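Local coordinates for protein geranyltranstransferase (Thermotoga neapolitana, PDB 4WK5) that probably acts as a magnesium-dependent prenyltransferase of the FPP/GGPP synthase family, joining isoprenoid units in isoprene biosynthesis, at residues 57-62 against 188-193; 68-73 against 277-282; 76-81 against 195-200. All coordinates share one frame; numbering follows the deposited sequence.

All three contacts join helices of the all-alpha isoprenoid synthase fold. Interactions 1 and 3 are buried and share helix 175-201, packed first against the start of helix 59-70 and then, further along, against helix 75-96, the next helix of the chain. Interaction 2 uses the far end of helix 59-70 and is partly buried, its centre about 19 Å from the centre of the chain. Chemistry follows place: interaction 1, its centre about 5 Å from that of the chain, lays an arginine against aromatic and aliphatic side chains, interaction 3 is aliphatic, and interaction 2 relies on carboxylates, backbone amides and an arginine. Interaction 3 touches both others, whereas interactions 1 and 2 do not meet.

Interaction 1: 57-62 against 188-193; sequences KRIRPL and ALFAFC
R60 lies across F190 and L189, joining the GGKRIRP motif at the start of helix 59-70 to helix 175-201 in the all-alpha isoprenoid synthase fold. In relatives this motif contributes to the isopentenyl diphosphate site, so R60 may belong to that site here. The arginine begins beside C193, its CB 3.8 Å from C193 SG. With CG anti to the carbonyl carbon (chi1 -68°), the chain is brought to the F190 ring and runs on, extended, past L189. R60 CG makes an off-centre CH-pi contact, 4.2 Å from the centroid of the F190 ring. One atom further, R60 CD meets L189 CD2 at 3.6 Å, and the same methyl lies 3.8 Å from R60 NE. At the tip, the outer end of the F190 ring slips beneath one face of the guanidinium, offset toward its rim and with the two planes 35° apart; R60 NH2 comes within 3.6 Å of F190 CE2. The shaft is flanked by F190 and L189, and V85 and H89 of helix 75-96 also touch R60. Outside the segments, F190 meets F215 edge-to-face and also contacts F219. The edge of the F190 ring receives I59, whose CG2 methyl stands near the ring plane, 4.1 Å from F190 CE1.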
# COMPACT_ATOMS: atom_id res chain seq x y z
N LYS A 57 -18.27 8.18 9.54
CA LYS A 57 -19.05 7.59 10.62
C LYS A 57 -18.22 6.64 11.47
O LYS A 57 -18.65 6.24 12.56
CB LYS A 57 -20.27 6.87 10.05
CG LYS A 57 -21.21 7.78 9.29
CD LYS A 57 -22.23 7.02 8.46
CE LYS A 57 -23.28 7.96 7.88
NZ LYS A 57 -22.67 9.00 6.99
N ARG A 58 -17.04 6.28 10.96
CA ARG A 58 -16.11 5.37 11.63
C ARG A 58 -16.72 4.01 11.96
O ARG A 58 -16.37 3.40 12.96
CB ARG A 58 -15.56 5.99 12.94
CG ARG A 58 -15.01 7.42 12.82
CD ARG A 58 -13.88 7.52 11.79
NE ARG A 58 -13.23 8.83 11.89
CZ ARG A 58 -12.51 9.39 10.91
NH1 ARG A 58 -12.33 8.77 9.75
NH2 ARG A 58 -11.97 10.59 11.11
N ILE A 59 -17.61 3.51 11.10
CA ILE A 59 -18.28 2.24 11.39
C ILE A 59 -17.29 1.07 11.53
O ILE A 59 -17.41 0.25 12.43
CB ILE A 59 -19.32 1.93 10.31
CG1 ILE A 59 -20.44 2.98 10.33
CG2 ILE A 59 -19.89 0.54 10.50
CD1 ILE A 59 -21.02 3.23 11.72
N ARG A 60 -16.31 1.02 10.64
CA ARG A 60 -15.38 -0.11 10.66
C ARG A 60 -14.51 -0.15 11.93
O ARG A 60 -14.44 -1.19 12.57
CB ARG A 60 -14.50 -0.10 9.40
CG ARG A 60 -15.29 -0.41 8.14
CD ARG A 60 -14.52 0.02 6.87
NE ARG A 60 -15.35 -0.12 5.67
CZ ARG A 60 -16.23 0.78 5.25
NH1 ARG A 60 -16.40 1.91 5.93
NH2 ARG A 60 -16.96 0.56 4.16
N PRO A 61 -13.86 0.98 12.29
CA PRO A 61 -13.06 0.86 13.52
C PRO A 61 -13.93 0.65 14.76
O PRO A 61 -13.52 -0.03 15.70
CB PRO A 61 -12.30 2.20 13.60
CG PRO A 61 -13.05 3.14 12.69
CD PRO A 61 -13.61 2.26 11.60
N LEU A 62 -15.13 1.24 14.76
CA LEU A 62 -16.05 1.00 15.88
C LEU A 62 -16.41 -0.47 15.98
O LEU A 62 -16.52 -1.00 17.08
CB LEU A 62 -17.31 1.85 15.73
CG LEU A 62 -17.18 3.33 16.10
CD1 LEU A 62 -18.40 4.10 15.60
CD2 LEU A 62 -17.03 3.48 17.61
N ALA A 188 -14.81 -7.71 2.16
CA ALA A 188 -13.53 -8.19 2.68
C ALA A 188 -13.06 -7.36 3.89
O ALA A 188 -12.53 -7.93 4.86
CB ALA A 188 -12.46 -8.19 1.56
N LEU A 189 -13.25 -6.05 3.85
CA LEU A 189 -12.75 -5.23 4.95
C LEU A 189 -13.63 -5.42 6.19
O LEU A 189 -13.13 -5.42 7.32
CB LEU A 189 -12.66 -3.75 4.58
CG LEU A 189 -11.95 -2.83 5.58
CD1 LEU A 189 -10.56 -3.36 5.95
CD2 LEU A 189 -11.82 -1.43 4.95
N PHE A 190 -14.94 -5.59 6.00
CA PHE A 190 -15.79 -5.88 7.15
C PHE A 190 -15.49 -7.26 7.72
O PHE A 190 -15.52 -7.45 8.93
CB PHE A 190 -17.28 -5.76 6.79
CG PHE A 190 -17.78 -4.34 6.80
CD1 PHE A 190 -17.99 -3.67 8.01
CD2 PHE A 190 -18.05 -3.67 5.61
CE1 PHE A 190 -18.46 -2.35 8.02
CE2 PHE A 190 -18.50 -2.36 5.61
CZ PHE A 190 -18.72 -1.70 6.82
N ALA A 191 -15.17 -8.22 6.86
CA ALA A 191 -14.81 -9.55 7.36
C ALA A 191 -13.57 -9.45 8.25
O ALA A 191 -13.45 -10.13 9.28
CB ALA A 191 -14.57 -10.51 6.20
N PHE A 192 -12.63 -8.59 7.85
CA PHE A 192 -11.42 -8.40 8.62
C PHE A 192 -11.73 -7.74 9.96
O PHE A 192 -11.10 -8.07 10.97
CB PHE A 192 -10.39 -7.56 7.84
CG PHE A 192 -9.10 -7.36 8.58
CD1 PHE A 192 -8.12 -8.35 8.58
CD2 PHE A 192 -8.86 -6.18 9.28
CE1 PHE A 192 -6.92 -8.16 9.27
CE2 PHE A 192 -7.67 -5.98 9.96
CZ PHE A 192 -6.70 -6.97 9.96
N CYS A 193 -12.72 -6.85 9.99
CA CYS A 193 -13.12 -6.22 11.26
C CYS A 193 -13.59 -7.24 12.28
O CYS A 193 -13.39 -7.05 13.47
CB CYS A 193 -14.22 -5.17 11.05
SG CYS A 193 -13.67 -3.72 10.14

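Interaction 2: 68-73 against 277-282; sequences GEDIGV and LHRTFD
Both oxygens of the D70 carboxylate are taken up by the first turn of a helix far away in sequence, so that one aspartate side chain binds two successive backbone amides, those of R279 and T280. D70 OD1 offers its syn lone pair to R279 N at 3.0 Å, with an N-H...O angle of 153°. D70 OD2 is doubly gripped: T280 N reaches it from the syn side at 2.9 Å, and T280 OG1 donates to it from the anti side at 2.7 Å, out of the carboxylate plane. Three bonds therefore fix the rotation of the group. The negative charge lies at the start of helix 278-289, where the helix dipole would probably favour it. The threonine hydroxyl, anti to the carbonyl carbon with chi1 -56°, also bonds T66 OG1 one turn before D70. The aspartate stands at the end of helix 59-70, which closes in a Schellman motif with G72 at positive phi. This part of the all-alpha isoprenoid synthase fold is thus a junction of one helix C-terminus with another helix N-terminus. If D70 were replaced by an alanine, the amides of R279 and T280 would probably lose their acceptor, and the R279 guanidinium one of its two acidic partners. On the outer side R279 completes a salt-bridge network. Its guanidinium is stacked with the E69 carboxylate, the planes 25° apart. E69 OE2 stands 3.2 Å from R279 NE but well out of the guanidinium plane, so the bridge is one of charge, with no N-H pointing at the oxygen. E69 OE1 makes its stronger salt bridge with K24 NZ. R279 NH1 makes a long salt bridge of 3.7 Å to D70 OD1, which lies near the guanidinium plane, at its edge.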
# COMPACT_ATOMS: atom_id res chain seq x y z
N GLY A 68 -14.06 -6.71 19.64
CA GLY A 68 -12.97 -6.97 20.55
C GLY A 68 -13.37 -6.87 22.01
O GLY A 68 -12.95 -7.67 22.84
N GLU A 69 -14.20 -5.88 22.34
CA GLU A 69 -14.64 -5.74 23.72
C GLU A 69 -15.55 -6.91 24.10
O GLU A 69 -15.49 -7.41 25.22
CB GLU A 69 -15.36 -4.42 23.94
CG GLU A 69 -15.62 -4.13 25.43
CD GLU A 69 -16.35 -2.83 25.67
OE1 GLU A 69 -16.76 -2.20 24.68
OE2 GLU A 69 -16.51 -2.44 26.85
N ASP A 70 -16.37 -7.36 23.15
CA ASP A 70 -17.26 -8.49 23.40
C ASP A 70 -16.51 -9.78 23.74
O ASP A 70 -17.00 -10.60 24.51
CB ASP A 70 -18.18 -8.73 22.20
CG ASP A 70 -19.43 -7.87 22.23
OD1 ASP A 70 -19.84 -7.41 23.32
OD2 ASP A 70 -20.03 -7.69 21.15
N ILE A 71 -15.32 -9.97 23.18
CA ILE A 71 -14.61 -11.23 23.41
C ILE A 71 -13.39 -11.07 24.32
O ILE A 71 -12.60 -11.99 24.48
CB ILE A 71 -14.17 -11.90 22.08
CG1 ILE A 71 -13.15 -11.03 21.34
CG2 ILE A 71 -15.39 -12.19 21.21
CD1 ILE A 71 -12.58 -11.72 20.11
N GLY A 72 -13.26 -9.89 24.92
CA GLY A 72 -12.23 -9.64 25.92
C GLY A 72 -10.83 -9.40 25.40
O GLY A 72 -9.85 -9.82 26.01
N VAL A 73 -10.72 -8.71 24.27
CA VAL A 73 -9.40 -8.36 23.75
C VAL A 73 -8.91 -7.09 24.42
O VAL A 73 -9.66 -6.13 24.63
CB VAL A 73 -9.42 -8.17 22.22
CG1 VAL A 73 -8.13 -7.52 21.74
CG2 VAL A 73 -9.64 -9.51 21.52
N LEU A 277 -22.45 -11.77 21.59
CA LEU A 277 -21.66 -10.61 21.16
C LEU A 277 -22.56 -9.38 21.32
O LEU A 277 -22.97 -8.75 20.34
CB LEU A 277 -21.15 -10.78 19.72
CG LEU A 277 -19.90 -11.64 19.49
CD1 LEU A 277 -19.89 -12.91 20.28
CD2 LEU A 277 -19.75 -11.97 18.01
N HIS A 278 -22.86 -9.05 22.58
CA HIS A 278 -23.90 -8.08 22.97
C HIS A 278 -23.71 -6.68 22.43
O HIS A 278 -24.64 -6.08 21.89
CB HIS A 278 -23.99 -7.97 24.50
CG HIS A 278 -24.35 -9.24 25.19
ND1 HIS A 278 -23.65 -9.71 26.28
CD2 HIS A 278 -25.34 -10.13 24.96
CE1 HIS A 278 -24.19 -10.84 26.69
NE2 HIS A 278 -25.22 -11.12 25.91
N ARG A 279 -22.51 -6.14 22.63
CA ARG A 279 -22.20 -4.79 22.21
C ARG A 279 -22.28 -4.68 20.70
O ARG A 279 -22.77 -3.70 20.16
CB ARG A 279 -20.83 -4.37 22.70
CG ARG A 279 -20.69 -4.48 24.21
CD ARG A 279 -19.28 -4.15 24.65
NE ARG A 279 -19.22 -3.86 26.08
CZ ARG A 279 -19.08 -4.78 27.02
NH1 ARG A 279 -18.99 -6.06 26.68
NH2 ARG A 279 -19.03 -4.43 28.30
N THR A 280 -21.79 -5.72 20.02
CA THR A 280 -21.77 -5.72 18.57
C THR A 280 -23.19 -5.79 18.02
O THR A 280 -23.55 -5.07 17.08
CB THR A 280 -20.91 -6.87 18.04
OG1 THR A 280 -19.60 -6.78 18.61
CG2 THR A 280 -20.80 -6.80 16.54
N PHE A 281 -24.01 -6.65 18.62
CA PHE A 281 -25.41 -6.76 18.28
C PHE A 281 -26.13 -5.42 18.43
O PHE A 281 -26.82 -4.97 17.52
CB PHE A 281 -26.07 -7.82 19.16
CG PHE A 281 -27.55 -7.93 18.98
CD1 PHE A 281 -28.08 -8.65 17.92
CD2 PHE A 281 -28.42 -7.33 19.88
CE1 PHE A 281 -29.44 -8.76 17.76
CE2 PHE A 281 -29.79 -7.45 19.73
CZ PHE A 281 -30.30 -8.16 18.66
N ASP A 282 -25.97 -4.79 19.59
CA ASP A 282 -26.61 -3.51 19.85
C ASP A 282 -26.14 -2.45 18.86
O ASP A 282 -26.96 -1.69 18.32
CB ASP A 282 -26.34 -3.05 21.29
CG ASP A 282 -27.04 -3.91 22.32
OD1 ASP A 282 -28.04 -4.58 21.99
OD2 ASP A 282 -26.59 -3.90 23.49

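Interaction 3: 76-81 against 195-200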
# COMPACT_ATOMS: atom_id res chain seq x y z
N GLU A 76 -5.44 -1.91 23.76
CA GLU A 76 -4.37 -1.23 23.03
C GLU A 76 -4.12 -1.80 21.64
O GLU A 76 -4.07 -1.06 20.65
CB GLU A 76 -3.07 -1.26 23.85
CG GLU A 76 -1.89 -0.58 23.16
CD GLU A 76 -2.22 0.81 22.64
OE1 GLU A 76 -2.93 1.57 23.33
OE2 GLU A 76 -1.76 1.15 21.53
N ARG A 77 -3.95 -3.12 21.56
CA ARG A 77 -3.76 -3.79 20.28
C ARG A 77 -5.01 -3.66 19.42
O ARG A 77 -4.94 -3.60 18.20
CB ARG A 77 -3.41 -5.27 20.49
CG ARG A 77 -2.01 -5.51 21.04
CD ARG A 77 -1.63 -6.98 20.94
NE ARG A 77 -0.23 -7.17 20.55
CZ ARG A 77 0.71 -7.67 21.35
NH1 ARG A 77 1.95 -7.80 20.90
NH2 ARG A 77 0.40 -8.05 22.58
N LEU A 78 -6.17 -3.62 20.08
CA LEU A 78 -7.44 -3.47 19.38
C LEU A 78 -7.50 -2.08 18.71
O LEU A 78 -7.92 -1.95 17.56
CB LEU A 78 -8.60 -3.65 20.36
CG LEU A 78 -9.98 -4.14 19.91
CD1 LEU A 78 -9.90 -5.50 19.24
CD2 LEU A 78 -10.90 -4.19 21.12
N VAL A 79 -7.07 -1.06 19.45
CA VAL A 79 -7.08 0.31 18.92
C VAL A 79 -6.20 0.42 17.68
O VAL A 79 -6.59 1.03 16.69
CB VAL A 79 -6.63 1.33 19.98
CG1 VAL A 79 -6.35 2.69 19.35
CG2 VAL A 79 -7.67 1.44 21.09
N ASP A 80 -5.02 -0.21 17.73
CA ASP A 80 -4.11 -0.25 16.58
C ASP A 80 -4.76 -0.82 15.33
O ASP A 80 -4.64 -0.23 14.24
CB ASP A 80 -2.86 -1.07 16.91
CG ASP A 80 -1.94 -0.37 17.89
OD1 ASP A 80 -2.03 0.86 18.01
OD2 ASP A 80 -1.13 -1.08 18.52
N VAL A 81 -5.45 -1.95 15.48
CA VAL A 81 -6.15 -2.60 14.38
C VAL A 81 -7.27 -1.70 13.88
O VAL A 81 -7.43 -1.52 12.67
CB VAL A 81 -6.73 -3.98 14.80
CG1 VAL A 81 -7.56 -4.59 13.67
CG2 VAL A 81 -5.60 -4.92 15.20
N SER A 195 -12.68 -10.72 11.91
CA SER A 195 -11.58 -11.68 12.01
C SER A 195 -10.46 -11.24 12.95
O SER A 195 -9.96 -12.02 13.76
CB SER A 195 -10.97 -11.93 10.62
OG SER A 195 -11.89 -12.54 9.74
N ALA A 196 -10.07 -9.98 12.82
CA ALA A 196 -8.88 -9.48 13.50
C ALA A 196 -8.96 -9.60 15.04
O ALA A 196 -8.01 -10.07 15.65
CB ALA A 196 -8.60 -8.03 13.09
N PRO A 197 -10.10 -9.20 15.66
CA PRO A 197 -10.11 -9.38 17.12
C PRO A 197 -10.03 -10.85 17.53
O PRO A 197 -9.41 -11.16 18.54
CB PRO A 197 -11.47 -8.79 17.54
CG PRO A 197 -11.87 -7.90 16.43
CD PRO A 197 -11.31 -8.52 15.18
N PHE A 198 -10.67 -11.73 16.76
CA PHE A 198 -10.63 -13.16 17.08
C PHE A 198 -9.20 -13.69 16.94
O PHE A 198 -8.77 -14.55 17.72
CB PHE A 198 -11.60 -13.95 16.18
CG PHE A 198 -13.02 -13.97 16.68
CD1 PHE A 198 -13.79 -12.81 16.66
CD2 PHE A 198 -13.57 -15.13 17.19
CE1 PHE A 198 -15.09 -12.82 17.12
CE2 PHE A 198 -14.87 -15.14 17.65
CZ PHE A 198 -15.63 -13.99 17.62
N LEU A 199 -8.45 -13.15 15.98
CA LEU A 199 -7.03 -13.50 15.85
C LEU A 199 -6.24 -13.03 17.07
O LEU A 199 -5.42 -13.77 17.60
CB LEU A 199 -6.44 -12.90 14.57
CG LEU A 199 -6.66 -13.72 13.29
CD1 LEU A 199 -6.36 -12.90 12.04
CD2 LEU A 199 -5.83 -15.00 13.32
N LEU A 200 -6.50 -11.80 17.50
CA LEU A 200 -5.82 -11.24 18.67
C LEU A 200 -6.09 -12.06 19.93
O LEU A 200 -5.22 -12.16 20.80
CB LEU A 200 -6.25 -9.79 18.90
CG LEU A 200 -5.90 -8.81 17.78
CD1 LEU A 200 -6.30 -7.40 18.15
CD2 LEU A 200 -4.42 -8.88 17.50
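The puckered ring of P197 takes L78 at its CB-CG side: L78 CD1 lies 4.0 Å from P197 CB and only slightly further from P197 CG. L78 approaches the ring at about a right angle, its CG anti to the backbone N (chi1 -153°), a torsion that helps carry CD1 toward the proline. The other side-chain contacts are aliphatic as well. L200 extends its CD1 methyl into the surface of the other helix, 3.9 Å from V81 CG2, and the same methyl also lies close to L78 CD1 and to the carbonyl oxygen of R77. V81 divides its branches between two partners: while CG2 faces L200, V81 CG1 presses on A196 CB at 3.6 Å. A196 offers a single methyl to that branch, whereas L200 reaches across with its whole side chain. The short helical segments run roughly antiparallel, 151° between their directions, with axes 10.5 Å apart, and 195-200 is kinked at P197, whose nitrogen makes no bond to the preceding turn. Helix 143-166 adds L145 against both V81 and A196, while helix 59-70 packs alongside through V64 and L65 on L78 and V67 on P197.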